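Local structure of importin-95 (Chaetomium thermophilum, 4XRI) at residues V189-A193 against A206-L210; G218-K222 against Y260-M264. The protein probably carries protein cargo into the nucleus as a flexible HEAT-repeat transport receptor of the importin-beta family, with small GTPase binding likely. The protein carries 2 engineered substitutions. The contacts are given in a common frame with arbitrary orientation. Residues are numbered along the deposited sequence.

Contact 1 (V189-A193 against A206-L210)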
loop_
_atom_site.group_PDB
_atom_site.type_symbol
_atom_site.label_atom_id
_atom_site.label_comp_id
_atom_site.label_asym_id
_atom_site.label_seq_id
_atom_site.Cartn_x
_atom_site.Cartn_y
_atom_site.Cartn_z
ATOM N N VAL A 189 21.927 -6.873 -28.471
ATOM C CA VAL A 189 21.951 -7.229 -27.055
ATOM C C VAL A 189 22.021 -8.744 -26.853
ATOM O O VAL A 189 22.680 -9.219 -25.928
ATOM C CB VAL A 189 20.725 -6.656 -26.298
ATOM C CG1 VAL A 189 20.643 -5.148 -26.501
ATOM C CG2 VAL A 189 19.433 -7.323 -26.730
ATOM N N VAL A 190 21.362 -9.500 -27.726
ATOM C CA VAL A 190 21.353 -10.954 -27.608
ATOM C C VAL A 190 22.716 -11.517 -27.990
ATOM O O VAL A 190 23.259 -12.384 -27.298
ATOM C CB VAL A 190 20.267 -11.602 -28.491
ATOM C CG1 VAL A 190 20.500 -13.104 -28.616
ATOM C CG2 VAL A 190 18.889 -11.323 -27.920
ATOM N N GLN A 191 23.268 -11.018 -29.090
ATOM C CA GLN A 191 24.585 -11.458 -29.535
ATOM C C GLN A 191 25.658 -11.081 -28.525
ATOM O O GLN A 191 26.654 -11.785 -28.368
ATOM C CB GLN A 191 24.927 -10.868 -30.902
ATOM C CG GLN A 191 24.179 -11.520 -32.052
ATOM C CD GLN A 191 24.626 -11.016 -33.411
ATOM O OE1 GLN A 191 25.374 -10.042 -33.514
ATOM N NE2 GLN A 191 24.169 -11.682 -34.467
ATOM N N GLY A 192 25.449 -9.971 -27.829
ATOM C CA GLY A 192 26.389 -9.539 -26.816
ATOM C C GLY A 192 26.336 -10.428 -25.589
ATOM O O GLY A 192 27.310 -10.539 -24.852
ATOM N N ALA A 193 25.187 -11.061 -25.370
ATOM C CA ALA A 193 24.948 -11.841 -24.158
ATOM C C ALA A 193 25.355 -13.305 -24.310
ATOM O O ALA A 193 25.484 -14.026 -23.321
ATOM C CB ALA A 193 23.481 -11.750 -23.762
ATOM N N ALA A 206 25.175 -6.885 -21.543
ATOM C CA ALA A 206 24.214 -7.248 -22.577
ATOM C C ALA A 206 22.969 -7.913 -22.000
ATOM O O ALA A 206 21.850 -7.596 -22.401
ATOM C CB ALA A 206 24.868 -8.161 -23.597
ATOM N N ILE A 207 23.163 -8.838 -21.065
ATOM C CA ILE A 207 22.035 -9.549 -20.475
ATOM C C ILE A 207 21.213 -8.597 -19.606
ATOM O O ILE A 207 19.992 -8.720 -19.514
ATOM C CB ILE A 207 22.497 -10.780 -19.647
ATOM C CG1 ILE A 207 21.311 -11.695 -19.333
ATOM C CG2 ILE A 207 23.228 -10.367 -18.377
ATOM C CD1 ILE A 207 20.759 -12.415 -20.536
ATOM N N THR A 208 21.888 -7.629 -18.993
ATOM C CA THR A 208 21.223 -6.613 -18.190
ATOM C C THR A 208 20.388 -5.710 -19.086
ATOM O O THR A 208 19.254 -5.359 -18.758
ATOM C CB THR A 208 22.234 -5.756 -17.404
ATOM O OG1 THR A 208 23.074 -6.610 -16.619
ATOM C CG2 THR A 208 21.509 -4.774 -16.491
ATOM N N ALA A 209 20.968 -5.340 -20.223
ATOM C CA ALA A 209 20.296 -4.483 -21.189
ATOM C C ALA A 209 19.075 -5.183 -21.774
ATOM O O ALA A 209 18.043 -4.553 -22.013
ATOM C CB ALA A 209 21.256 -4.075 -22.293
ATOM N N LEU A 210 19.198 -6.488 -22.002
ATOM C CA LEU A 210 18.079 -7.287 -22.485
ATOM C C LEU A 210 16.934 -7.262 -21.479
ATOM O O LEU A 210 15.772 -7.101 -21.851
ATOM C CB LEU A 210 18.519 -8.729 -22.760
ATOM C CG LEU A 210 17.406 -9.711 -23.137
ATOM C CD1 LEU A 210 16.632 -9.213 -24.346
ATOM C CD2 LEU A 210 17.986 -11.098 -23.398
#

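Contact 2 (G218-K222 against Y260-M264)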
loop_
_atom_site.group_PDB
_atom_site.type_symbol
_atom_site.label_atom_id
_atom_site.label_comp_id
_atom_site.label_asym_id
_atom_site.label_seq_id
_atom_site.Cartn_x
_atom_site.Cartn_y
_atom_site.Cartn_z
ATOM N N GLY A 218 11.119 -7.444 -27.185
ATOM C CA GLY A 218 10.419 -8.707 -27.333
ATOM C C GLY A 218 9.193 -8.576 -28.210
ATOM O O GLY A 218 8.582 -9.579 -28.589
ATOM N N ASN A 219 8.860 -7.332 -28.553
ATOM C CA ASN A 219 7.585 -6.988 -29.171
ATOM C C ASN A 219 6.468 -7.720 -28.450
ATOM O O ASN A 219 5.639 -8.386 -29.070
ATOM C CB ASN A 219 7.572 -7.316 -30.665
ATOM C CG ASN A 219 6.417 -6.650 -31.393
ATOM O OD1 ASN A 219 5.732 -5.791 -30.834
ATOM N ND2 ASN A 219 6.198 -7.039 -32.643
ATOM N N ASN A 220 6.495 -7.616 -27.125
ATOM C CA ASN A 220 5.512 -8.249 -26.256
ATOM C C ASN A 220 5.439 -9.766 -26.436
ATOM O O ASN A 220 4.399 -10.377 -26.183
ATOM C CB ASN A 220 4.139 -7.619 -26.485
ATOM C CG ASN A 220 4.166 -6.107 -26.358
ATOM O OD1 ASN A 220 3.835 -5.386 -27.298
ATOM N ND2 ASN A 220 4.573 -5.620 -25.190
ATOM N N PHE A 221 6.546 -10.359 -26.882
ATOM C CA PHE A 221 6.705 -11.814 -26.932
ATOM C C PHE A 221 5.654 -12.544 -27.769
ATOM O O PHE A 221 5.409 -13.731 -27.557
ATOM C CB PHE A 221 6.687 -12.379 -25.508
ATOM C CG PHE A 221 8.046 -12.706 -24.967
ATOM C CD1 PHE A 221 9.072 -11.779 -25.013
ATOM C CD2 PHE A 221 8.291 -13.942 -24.396
ATOM C CE1 PHE A 221 10.324 -12.085 -24.511
ATOM C CE2 PHE A 221 9.538 -14.254 -23.891
ATOM C CZ PHE A 221 10.556 -13.325 -23.947
ATOM N N LYS A 222 5.047 -11.847 -28.721
ATOM C CA LYS A 222 3.939 -12.419 -29.479
ATOM C C LYS A 222 4.384 -13.471 -30.492
ATOM O O LYS A 222 3.640 -14.403 -30.793
ATOM C CB LYS A 222 3.163 -11.317 -30.203
ATOM C CG LYS A 222 2.844 -10.112 -29.340
ATOM C CD LYS A 222 1.716 -9.294 -29.946
ATOM C CE LYS A 222 1.737 -7.866 -29.437
ATOM N NZ LYS A 222 2.929 -7.132 -29.946
ATOM N N TYR A 260 5.307 -12.224 -19.087
ATOM C CA TYR A 260 4.866 -13.132 -20.138
ATOM C C TYR A 260 4.567 -14.542 -19.654
ATOM O O TYR A 260 4.873 -15.513 -20.343
ATOM C CB TYR A 260 5.919 -13.180 -21.244
ATOM C CG TYR A 260 6.309 -11.810 -21.736
ATOM C CD1 TYR A 260 5.373 -10.981 -22.334
ATOM C CD2 TYR A 260 7.608 -11.339 -21.593
ATOM C CE1 TYR A 260 5.715 -9.722 -22.778
ATOM C CE2 TYR A 260 7.962 -10.080 -22.039
ATOM C CZ TYR A 260 7.010 -9.276 -22.630
ATOM O OH TYR A 260 7.352 -8.022 -23.074
ATOM N N TYR A 261 3.958 -14.641 -18.477
ATOM C CA TYR A 261 3.566 -15.922 -17.894
ATOM C C TYR A 261 2.861 -16.820 -18.905
ATOM O O TYR A 261 3.147 -18.016 -18.998
ATOM C CB TYR A 261 2.655 -15.693 -16.683
ATOM C CG TYR A 261 1.993 -16.951 -16.162
ATOM C CD1 TYR A 261 2.575 -17.693 -15.146
ATOM C CD2 TYR A 261 0.775 -17.387 -16.677
ATOM C CE1 TYR A 261 1.973 -18.836 -14.663
ATOM C CE2 TYR A 261 0.169 -18.532 -16.207
ATOM C CZ TYR A 261 0.770 -19.251 -15.196
ATOM O OH TYR A 261 0.171 -20.393 -14.720
ATOM N N GLU A 262 1.944 -16.228 -19.664
ATOM C CA GLU A 262 1.105 -16.968 -20.599
ATOM C C GLU A 262 1.897 -17.669 -21.702
ATOM O O GLU A 262 1.395 -18.595 -22.337
ATOM C CB GLU A 262 0.072 -16.029 -21.227
ATOM C CG GLU A 262 0.669 -14.916 -22.073
ATOM C CD GLU A 262 -0.391 -14.008 -22.669
ATOM O OE1 GLU A 262 -1.588 -14.347 -22.570
ATOM O OE2 GLU A 262 -0.026 -12.952 -23.230
ATOM N N HIS A 263 3.134 -17.232 -21.926
ATOM C CA HIS A 263 3.964 -17.809 -22.983
ATOM C C HIS A 263 5.002 -18.806 -22.464
ATOM O O HIS A 263 5.846 -19.277 -23.227
ATOM C CB HIS A 263 4.691 -16.705 -23.760
ATOM C CG HIS A 263 3.780 -15.749 -24.466
ATOM N ND1 HIS A 263 3.084 -16.083 -25.606
ATOM C CD2 HIS A 263 3.477 -14.455 -24.205
ATOM C CE1 HIS A 263 2.380 -15.041 -26.011
ATOM N NE2 HIS A 263 2.600 -14.041 -25.178
ATOM N N MET A 264 4.937 -19.141 -21.181
ATOM C CA MET A 264 6.064 -19.807 -20.528
ATOM C C MET A 264 5.990 -21.330 -20.421
ATOM O O MET A 264 6.964 -21.962 -20.007
ATOM C CB MET A 264 6.245 -19.231 -19.123
ATOM C CG MET A 264 6.842 -17.833 -19.099
ATOM S SD MET A 264 8.464 -17.768 -19.888
ATOM C CE MET A 264 8.052 -17.031 -21.469
HETATM O O HOH W 1 5.388 -6.100 -22.917
#

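Contact 1 (V189-A193 against A206-L210)
Residues 189-193 and 206-210 are both helical, and their N-to-C directions differ by 144°, so the two segments run roughly antiparallel with a signed crossing angle of -144°. Their axes approach to 8.1 Å, and the closest pair of alpha carbons, Ala193 CA and Ala206 CA, is 4.9 Å apart. Small residues explain that short distance. Gly192 has no side chain, and a beta carbon modelled on it would point toward 206-210 and crowd Ala206 CB. In its absence Ala206 CB settles directly on the backbone of the facing helix, 3.4 Å from each of Val189 O, Gly192 C and Ala193 N. Ala193 CB extends the contact from Ala206 CB, 3.9 Å away, to Ile207 CD1, 4.3 Å away. One turn along, the branched side chain of Val189 reaches across, Val189 CG2 to Leu210 CD1 at 4.1 Å and Val189 CG1 to Ala209 CB at 4.4 Å. Leu160 of helix 153-168 packs on Val189 and Ala206, while Val233 and Val234 of helix 224-238 touch Ala193 and Leu210 respectively. These segments belong to helices 182-193 and 200-212, consecutive in the chain and joined by a short connection, the antiparallel hairpin of a HEAT repeat. Every touching residue is buried, and the 283 Å² covered between the segments is held by van der Waals contact of aliphatic side chains with each other and, at Ala206, with the facing backbone, without a polar bond between them, so the fit depends on shape, chiefly on alanine and glycine at the closest point.

Contact 2 (G218-K222 against Y260-M264)
Aromatic stacking dominates where the loop at 218-222 meets the 3-10 turn within 260-264, a contact covering 284 Å². The rings of Phe221 and Tyr260 form an offset stack, with centroids 4.3 Å apart and planes at 3°; Phe221 CB adds a CH-pi contact, 3.8 Å from the Tyr260 ring centroid and 14° off its normal. Apolar contact extends the patch, Phe221 CE2 lying 4.0 Å from Met264 CE. Over one face of the His263 ring sits Phe221 O, 3.6 Å from His263 CE1. In this HEAT-repeat solenoid the two segments are interhelical connections, one leading into helix 224-238 and the other following helix 243-260, and Ile230, Met231 and Ile256 of those helices also touch Phe221. The polar link is water-mediated: a water accepts from ND2 of the exposed Asn220 at 2.5 Å and is hydrogen-bonded to Tyr260 OH at 2.8 Å. Within the first loop, Lys222 NZ donates to Asn219 O at 3.1 Å and weakly to Asn220 OD1 at 3.3 Å.

Contacts 1 and 2 follow one another along the chain, with centres 18 Å apart and nearest atoms about 6 Å apart, so they do not touch. Both are largely buried, but every touching residue of contact 1 is enclosed, whereas contact 2 includes exposed Asn220 and a bridging water. Helix 224-238 borders both: Val233 and Val234 meet contact 1, and Ile230 and Met231 meet contact 2. The two bury almost equal areas, yet they are built differently. Helix against helix in contact 1 relies on alanine and glycine at the closest point, with branched aliphatic side chains beside them, while the connections between helices in contact 2 rely on large rings and a water-linked polar margin.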